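Local coordinates for anaerobically-induced outer membrane porin OprE (Pseudomonas aeruginosa, PDB 4FRX), which probably acts as a porin of the OprD family, letting small solutes diffuse across the bacterial outer membrane through a beta-barrel channel, at residues V355-T359 with L386-P391; V329-F334 with E379-I384. All blocks are in the same frame, centred on the assembly; numbering follows the deposited sequence.

Contact 1: V355-T359 with L386-P391; sequences VPGLT and LAYVIP
A type II turn, V355 to L358 (L358 N to V355 O, 3.2 Å), leads into antiparallel pairing with L386-P391. L358 and Y388 are a non-hydrogen-bonded pair (CA-CA 4.3 Å); T359 and A387 a hydrogen-bonded one (T359 N to A387 O 2.9 Å, A387 N to T359 O 3.1 Å), and V389 N to G357 O (2.8 Å) follows. P356, its phi fixed near -62°, suits the turn's second position. G357 (phi 98°, psi -14°) has no CB, so V389 O fills that hollow, 3.4 Å from G357 CA; a CB would clash with it and the preceding carbonyl. The Y388 ring (chi1 t) lies against the turn, CD1 3.6 Å from L358 CB; P391 sits beside it, Y388 CE1 and P391 CG each 3.6 Å from P356 O. L358 and L386 touch CD1 to CD1 at 4.0 Å, consistent with a membrane-facing surface; the L386 side chain is about 5 Å from bound C8E detergent. This hairpin base, entered from a tight turn, is typical of porin barrels.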
ATOM      1  N   VAL A 355     -21.223  -9.118  20.100  1.00 27.24           N
ATOM      2  CA  VAL A 355     -21.526  -8.549  18.785  1.00 25.39           C
ATOM      3  C   VAL A 355     -20.435  -8.903  17.773  1.00 27.01           C
ATOM      4  O   VAL A 355     -19.694  -8.023  17.331  1.00 21.28           O
ATOM      5  CB  VAL A 355     -21.666  -7.015  18.856  1.00 27.46           C
ATOM      6  CG1 VAL A 355     -22.433  -6.475  17.640  1.00 27.92           C
ATOM      7  CG2 VAL A 355     -22.365  -6.609  20.138  1.00 30.00           C
ATOM      8  N   PRO A 356     -20.337 -10.190  17.399  1.00 23.20           N
ATOM      9  CA  PRO A 356     -19.262 -10.608  16.495  1.00 24.19           C
ATOM     10  C   PRO A 356     -19.391  -9.905  15.150  1.00 18.95           C
ATOM     11  O   PRO A 356     -20.502  -9.702  14.656  1.00 19.66           O
ATOM     12  CB  PRO A 356     -19.492 -12.114  16.352  1.00 26.74           C
ATOM     13  CG  PRO A 356     -20.944 -12.290  16.586  1.00 26.97           C
ATOM     14  CD  PRO A 356     -21.304 -11.277  17.637  1.00 28.79           C
ATOM     15  N   GLY A 357     -18.261  -9.496  14.589  1.00 19.68           N
ATOM     16  CA  GLY A 357     -18.259  -8.791  13.322  1.00 21.83           C
ATOM     17  C   GLY A 357     -18.177  -7.280  13.442  1.00 18.82           C
ATOM     18  O   GLY A 357     -17.941  -6.603  12.440  1.00 21.39           O
ATOM     19  N   LEU A 358     -18.395  -6.748  14.647  1.00 13.48           N
ATOM     20  CA  LEU A 358     -18.270  -5.304  14.885  1.00 19.57           C
ATOM     21  C   LEU A 358     -16.919  -4.975  15.525  1.00 16.93           C
ATOM     22  O   LEU A 358     -16.545  -5.564  16.540  1.00 18.11           O
ATOM     23  CB  LEU A 358     -19.428  -4.761  15.752  1.00 14.24           C
ATOM     24  CG  LEU A 358     -19.417  -3.253  16.075  1.00 16.16           C
ATOM     25  CD1 LEU A 358     -19.765  -2.393  14.863  1.00 15.94           C
ATOM     26  CD2 LEU A 358     -20.336  -2.892  17.243  1.00 15.29           C
ATOM     27  N   THR A 359     -16.179  -4.046  14.922  1.00 14.59           N
ATOM     28  CA  THR A 359     -14.890  -3.628  15.475  1.00 10.11           C
ATOM     29  C   THR A 359     -14.728  -2.106  15.424  1.00 11.30           C
ATOM     30  O   THR A 359     -15.281  -1.433  14.554  1.00 14.72           O
ATOM     31  CB  THR A 359     -13.701  -4.262  14.705  1.00 21.78           C
ATOM     32  OG1 THR A 359     -13.780  -3.896  13.325  1.00 17.02           O
ATOM     33  CG2 THR A 359     -13.695  -5.784  14.822  1.00 16.62           C
ATOM     34  N   LEU A 386     -14.717   2.330  12.002  1.00 14.53           N
ATOM     35  CA  LEU A 386     -15.780   1.527  12.583  1.00 15.68           C
ATOM     36  C   LEU A 386     -16.274   0.598  11.484  1.00 11.55           C
ATOM     37  O   LEU A 386     -16.645   1.057  10.408  1.00 10.30           O
ATOM     38  CB  LEU A 386     -16.922   2.439  13.041  1.00 18.87           C
ATOM     39  CG  LEU A 386     -18.149   1.765  13.658  1.00 16.54           C
ATOM     40  CD1 LEU A 386     -17.783   1.077  14.969  1.00 16.61           C
ATOM     41  CD2 LEU A 386     -19.254   2.789  13.877  1.00 20.75           C
ATOM     42  N   ALA A 387     -16.256  -0.702  11.738  1.00 12.79           N
ATOM     43  CA  ALA A 387     -16.673  -1.671  10.728  1.00 16.32           C
ATOM     44  C   ALA A 387     -17.587  -2.734  11.310  1.00 15.36           C
ATOM     45  O   ALA A 387     -17.371  -3.211  12.417  1.00 16.09           O
ATOM     46  CB  ALA A 387     -15.461  -2.328  10.086  1.00 14.49           C
ATOM     47  N   TYR A 388     -18.612  -3.093  10.544  1.00 17.24           N
ATOM     48  CA  TYR A 388     -19.462  -4.229  10.880  1.00 14.82           C
ATOM     49  C   TYR A 388     -19.573  -5.187   9.703  1.00 14.64           C
ATOM     50  O   TYR A 388     -20.024  -4.814   8.605  1.00 19.63           O
ATOM     51  CB  TYR A 388     -20.863  -3.770  11.286  1.00 14.70           C
ATOM     52  CG  TYR A 388     -21.735  -4.907  11.771  1.00 16.85           C
ATOM     53  CD1 TYR A 388     -21.320  -5.719  12.818  1.00 19.50           C
ATOM     54  CD2 TYR A 388     -22.967  -5.172  11.183  1.00 19.97           C
ATOM     55  CE1 TYR A 388     -22.107  -6.763  13.275  1.00 25.28           C
ATOM     56  CE2 TYR A 388     -23.766  -6.218  11.637  1.00 22.41           C
ATOM     57  CZ  TYR A 388     -23.329  -7.007  12.680  1.00 26.55           C
ATOM     58  OH  TYR A 388     -24.111  -8.046  13.137  1.00 27.63           O
ATOM     59  N   VAL A 389     -19.149  -6.421   9.931  1.00 17.51           N
ATOM     60  CA  VAL A 389     -19.352  -7.481   8.956  1.00 18.42           C
ATOM     61  C   VAL A 389     -20.391  -8.465   9.496  1.00 22.11           C
ATOM     62  O   VAL A 389     -20.196  -9.060  10.563  1.00 22.46           O
ATOM     63  CB  VAL A 389     -18.042  -8.210   8.635  1.00 19.78           C
ATOM     64  CG1 VAL A 389     -18.302  -9.423   7.726  1.00 23.05           C
ATOM     65  CG2 VAL A 389     -17.059  -7.256   7.991  1.00 25.09           C
ATOM     66  N   ILE A 390     -21.498  -8.610   8.768  1.00 29.80           N
ATOM     67  CA  ILE A 390     -22.578  -9.513   9.179  1.00 25.79           C
ATOM     68  C   ILE A 390     -22.048 -10.941   9.258  1.00 18.99           C
ATOM     69  O   ILE A 390     -21.612 -11.501   8.258  1.00 25.19           O
ATOM     70  CB  ILE A 390     -23.800  -9.418   8.236  1.00 26.95           C
ATOM     71  CG1 ILE A 390     -24.335  -7.990   8.217  1.00 26.46           C
ATOM     72  CG2 ILE A 390     -24.913 -10.383   8.664  1.00 26.20           C
ATOM     73  CD1 ILE A 390     -25.503  -7.784   7.278  1.00 30.68           C
ATOM     74  N   PRO A 391     -22.073 -11.521  10.469  1.00 20.08           N
ATOM     75  CA  PRO A 391     -21.445 -12.802  10.804  1.00 21.47           C
ATOM     76  C   PRO A 391     -22.204 -14.039  10.322  1.00 32.90           C
ATOM     77  O   PRO A 391     -21.578 -15.069  10.083  1.00 36.46           O
ATOM     78  CB  PRO A 391     -21.401 -12.768  12.335  1.00 17.13           C
ATOM     79  CG  PRO A 391     -22.542 -11.929  12.718  1.00 20.44           C
ATOM     80  CD  PRO A 391     -22.674 -10.882  11.652  1.00 27.25           C
TER

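Contact 2: V329-F334 with E379-I384; sequences VQIGKF and EWERDI
The carboxylate of E381 grips two successive backbone amides of the loop V329-F334: I331 N donates to E381 OE2 (2.8 Å) and G332 N to E381 OE1 (2.7 Å). D383 (chi1 m) takes the preceding amide, Q330 N to D383 OD2 at 2.9 Å. Acids suit these places because the irregular loop presents its NH groups to the strand. E381 OE2 and D383 OD1, 2.6 Å apart, probably share a proton. Two waters extend the network: one donates to Q330 OE1 (2.7 Å) and I384 O (3.0 Å), the other accepts from F334 N (2.9 Å) and donates to E379 OE1 (2.7 Å). Farther out, Q330 NE2 bonds E425, while E379 OE2 binds S409 and R336. Loop and strand run in opposite senses, with nearest CA pairs Q330-D383 (6.8 Å), G332-E381 (7.3 Å) and F334-E379 (8.2 Å), too far apart for strand pairing, so side chains bridge the gap. Within the loop, V329 N bonds G332 O (3.1 Å). G332 leaves room beside E381 OE1, where a CB would be tight. The F334 ring (chi1 m) brings CZ to 3.7 Å from E381 CB, edge-on, and also packs on L365. E379, E381 and D383 point toward the loop, W380, R382 and I384 away, the I384 side chain about 7 Å from a bound C8E detergent. A loop folded against the inner barrel wall is characteristic of porins.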
ATOM      1  N   VAL A 329      -1.262   6.177   6.945  1.00 11.12           N
ATOM      2  CA  VAL A 329      -2.615   6.195   7.493  1.00  9.31           C
ATOM      3  C   VAL A 329      -3.594   6.773   6.465  1.00 18.62           C
ATOM      4  O   VAL A 329      -3.307   6.772   5.271  1.00 14.13           O
ATOM      5  CB  VAL A 329      -2.670   6.945   8.849  1.00  8.61           C
ATOM      6  CG1 VAL A 329      -1.880   6.166   9.906  1.00  9.71           C
ATOM      7  CG2 VAL A 329      -2.071   8.344   8.719  1.00 12.15           C
ATOM      8  N   GLN A 330      -4.754   7.242   6.911  1.00 12.58           N
ATOM      9  CA  GLN A 330      -5.833   7.505   5.964  1.00 14.20           C
ATOM     10  C   GLN A 330      -5.526   8.687   5.057  1.00 10.66           C
ATOM     11  O   GLN A 330      -5.793   8.645   3.856  1.00 15.19           O
ATOM     12  CB  GLN A 330      -7.180   7.694   6.687  1.00 12.85           C
ATOM     13  CG  GLN A 330      -8.338   7.937   5.740  1.00  9.98           C
ATOM     14  CD  GLN A 330      -9.673   8.070   6.452  1.00 16.00           C
ATOM     15  OE1 GLN A 330      -9.826   7.634   7.595  1.00 13.61           O
ATOM     16  NE2 GLN A 330     -10.654   8.675   5.769  1.00 14.59           N
ATOM     17  N   ILE A 331      -4.963   9.744   5.628  1.00  8.21           N
ATOM     18  CA  ILE A 331      -4.638  10.923   4.831  1.00  9.14           C
ATOM     19  C   ILE A 331      -3.130  11.042   4.654  1.00 18.48           C
ATOM     20  O   ILE A 331      -2.631  10.973   3.528  1.00 19.42           O
ATOM     21  CB  ILE A 331      -5.218  12.214   5.438  1.00 11.75           C
ATOM     22  CG1 ILE A 331      -6.752  12.164   5.423  1.00 13.27           C
ATOM     23  CG2 ILE A 331      -4.700  13.446   4.692  1.00 13.20           C
ATOM     24  CD1 ILE A 331      -7.426  13.387   6.085  1.00  8.24           C
ATOM     25  N   GLY A 332      -2.407  11.193   5.761  1.00 16.23           N
ATOM     26  CA  GLY A 332      -0.972  11.443   5.695  1.00 17.17           C
ATOM     27  C   GLY A 332      -0.143  10.171   5.708  1.00 13.03           C
ATOM     28  O   GLY A 332      -0.680   9.075   5.903  1.00 11.99           O
ATOM     29  N   LYS A 333       1.165  10.311   5.491  1.00  9.80           N
ATOM     30  CA  LYS A 333       2.076   9.178   5.619  1.00  7.30           C
ATOM     31  C   LYS A 333       3.250   9.483   6.554  1.00 10.37           C
ATOM     32  O   LYS A 333       4.058   8.601   6.845  1.00  9.42           O
ATOM     33  CB  LYS A 333       2.597   8.721   4.248  1.00 13.06           C
ATOM     34  CG  LYS A 333       1.497   8.294   3.275  1.00 10.91           C
ATOM     35  CD  LYS A 333       2.087   7.812   1.950  1.00 19.52           C
ATOM     36  CE  LYS A 333       0.989   7.565   0.898  1.00 25.49           C
ATOM     37  NZ  LYS A 333       0.004   6.534   1.344  1.00 21.95           N
ATOM     38  N   PHE A 334       3.330  10.729   7.019  1.00  9.79           N
ATOM     39  CA  PHE A 334       4.404  11.186   7.922  1.00 10.69           C
ATOM     40  C   PHE A 334       5.788  10.758   7.422  1.00  8.89           C
ATOM     41  O   PHE A 334       6.629  10.307   8.189  1.00  8.79           O
ATOM     42  CB  PHE A 334       4.141  10.687   9.355  1.00  9.37           C
ATOM     43  CG  PHE A 334       2.861  11.206   9.928  1.00  7.45           C
ATOM     44  CD1 PHE A 334       1.637  10.707   9.483  1.00  9.16           C
ATOM     45  CD2 PHE A 334       2.870  12.216  10.870  1.00  8.42           C
ATOM     46  CE1 PHE A 334       0.438  11.204   9.977  1.00 11.04           C
ATOM     47  CE2 PHE A 334       1.680  12.717  11.378  1.00 13.88           C
ATOM     48  CZ  PHE A 334       0.457  12.215  10.928  1.00 10.37           C
ATOM     49  N   GLU A 379       2.854  18.218  12.320  1.00  7.64           N
ATOM     50  CA  GLU A 379       1.559  17.828  11.778  1.00 12.31           C
ATOM     51  C   GLU A 379       0.999  16.692  12.632  1.00  8.20           C
ATOM     52  O   GLU A 379       1.746  16.000  13.331  1.00  8.25           O
ATOM     53  CB  GLU A 379       1.673  17.385  10.312  1.00 11.42           C
ATOM     54  CG  GLU A 379       2.542  16.146  10.094  1.00  8.59           C
ATOM     55  CD  GLU A 379       2.855  15.885   8.631  1.00 15.34           C
ATOM     56  OE1 GLU A 379       3.495  14.855   8.334  1.00 10.91           O
ATOM     57  OE2 GLU A 379       2.492  16.716   7.770  1.00 19.46           O
ATOM     58  N   TRP A 380      -0.310  16.501  12.577  1.00 10.80           N
ATOM     59  CA  TRP A 380      -0.922  15.418  13.325  1.00 10.98           C
ATOM     60  C   TRP A 380      -2.135  14.890  12.599  1.00  7.40           C
ATOM     61  O   TRP A 380      -2.726  15.587  11.785  1.00  8.04           O
ATOM     62  CB  TRP A 380      -1.283  15.852  14.755  1.00 12.04           C
ATOM     63  CG  TRP A 380      -2.305  16.957  14.874  1.00 17.53           C
ATOM     64  CD1 TRP A 380      -2.056  18.288  15.065  1.00 17.28           C
ATOM     65  CD2 TRP A 380      -3.733  16.816  14.850  1.00 13.72           C
ATOM     66  NE1 TRP A 380      -3.238  18.982  15.149  1.00 16.38           N
ATOM     67  CE2 TRP A 380      -4.282  18.103  15.018  1.00 19.01           C
ATOM     68  CE3 TRP A 380      -4.599  15.729  14.681  1.00 12.39           C
ATOM     69  CZ2 TRP A 380      -5.658  18.332  15.041  1.00 23.57           C
ATOM     70  CZ3 TRP A 380      -5.967  15.959  14.698  1.00 15.62           C
ATOM     71  CH2 TRP A 380      -6.479  17.250  14.874  1.00 23.53           C
ATOM     72  N   GLU A 381      -2.471  13.632  12.872  1.00  7.19           N
ATOM     73  CA  GLU A 381      -3.650  13.020  12.283  1.00  8.24           C
ATOM     74  C   GLU A 381      -4.362  12.131  13.303  1.00  4.74           C
ATOM     75  O   GLU A 381      -3.725  11.448  14.108  1.00  7.86           O
ATOM     76  CB  GLU A 381      -3.289  12.212  11.013  1.00 12.32           C
ATOM     77  CG  GLU A 381      -4.519  11.520  10.352  1.00  8.73           C
ATOM     78  CD  GLU A 381      -4.285  11.062   8.906  1.00 11.58           C
ATOM     79  OE1 GLU A 381      -3.389  11.593   8.221  1.00  9.28           O
ATOM     80  OE2 GLU A 381      -5.012  10.160   8.445  1.00 13.16           O
ATOM     81  N   ARG A 382      -5.687  12.155  13.279  1.00  9.86           N
ATOM     82  CA  ARG A 382      -6.468  11.214  14.070  1.00  9.98           C
ATOM     83  C   ARG A 382      -7.404  10.472  13.129  1.00  6.90           C
ATOM     84  O   ARG A 382      -8.198  11.106  12.414  1.00  8.68           O
ATOM     85  CB  ARG A 382      -7.283  11.956  15.151  1.00  6.42           C
ATOM     86  CG  ARG A 382      -8.186  11.048  15.999  1.00  9.21           C
ATOM     87  CD  ARG A 382      -8.862  11.840  17.140  1.00 15.41           C
ATOM     88  NE  ARG A 382      -7.904  12.575  17.953  1.00 20.14           N
ATOM     89  CZ  ARG A 382      -7.790  13.899  17.854  1.00 29.43           C
ATOM     90  NH1 ARG A 382      -8.573  14.558  16.991  1.00 32.47           N
ATOM     91  NH2 ARG A 382      -6.920  14.590  18.583  1.00 33.67           N
ATOM     92  N   ASP A 383      -7.295   9.144  13.108  1.00 10.07           N
ATOM     93  CA  ASP A 383      -8.169   8.311  12.283  1.00 11.30           C
ATOM     94  C   ASP A 383      -9.056   7.465  13.174  1.00 11.24           C
ATOM     95  O   ASP A 383      -8.660   7.091  14.265  1.00 10.52           O
ATOM     96  CB  ASP A 383      -7.378   7.320  11.415  1.00  5.96           C
ATOM     97  CG  ASP A 383      -6.564   7.984  10.338  1.00 13.99           C
ATOM     98  OD1 ASP A 383      -6.662   9.208  10.189  1.00 16.56           O
ATOM     99  OD2 ASP A 383      -5.824   7.262   9.635  1.00 19.90           O
ATOM    100  N   ILE A 384     -10.248   7.155  12.684  1.00  9.70           N
ATOM    101  CA  ILE A 384     -11.076   6.111  13.276  1.00 15.34           C
ATOM    102  C   ILE A 384     -11.595   5.219  12.161  1.00 17.51           C
ATOM    103  O   ILE A 384     -11.782   5.657  11.014  1.00 14.13           O
ATOM    104  CB  ILE A 384     -12.268   6.679  14.097  1.00 16.69           C
ATOM    105  CG1 ILE A 384     -13.209   7.500  13.213  1.00 17.05           C
ATOM    106  CG2 ILE A 384     -11.772   7.525  15.273  1.00 10.96           C
ATOM    107  CD1 ILE A 384     -14.395   6.718  12.681  1.00 18.79           C
TER
HETATM  108  O   HOH W   1      -9.489   5.407   9.134  1.00 13.58           O
HETATM  109  O   HOH W   2       1.915  13.208   6.817  1.00 19.15           O

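Along the chain, 329-334 comes first, in the long loop between strands 295-305 and 340-349. After strand 340-349 the chain turns through 355-359 into strand 358-370, then returns along strand 377-389, which carries 379-384 and, after a single intervening residue, 386-391. Contact 2 closes a loop of 44 intervening residues and contact 1 one of 26; because their segments alternate, the two cross. Contact 1 joins neighbouring strands at the open end of a hairpin, within the barrel wall, whereas contact 2 ties a loop to that wall. Their centres are about 24 Å apart. Strand 377-389 is paired in the sheet in both places, and over 379-384 its inward side chains also hold the loop.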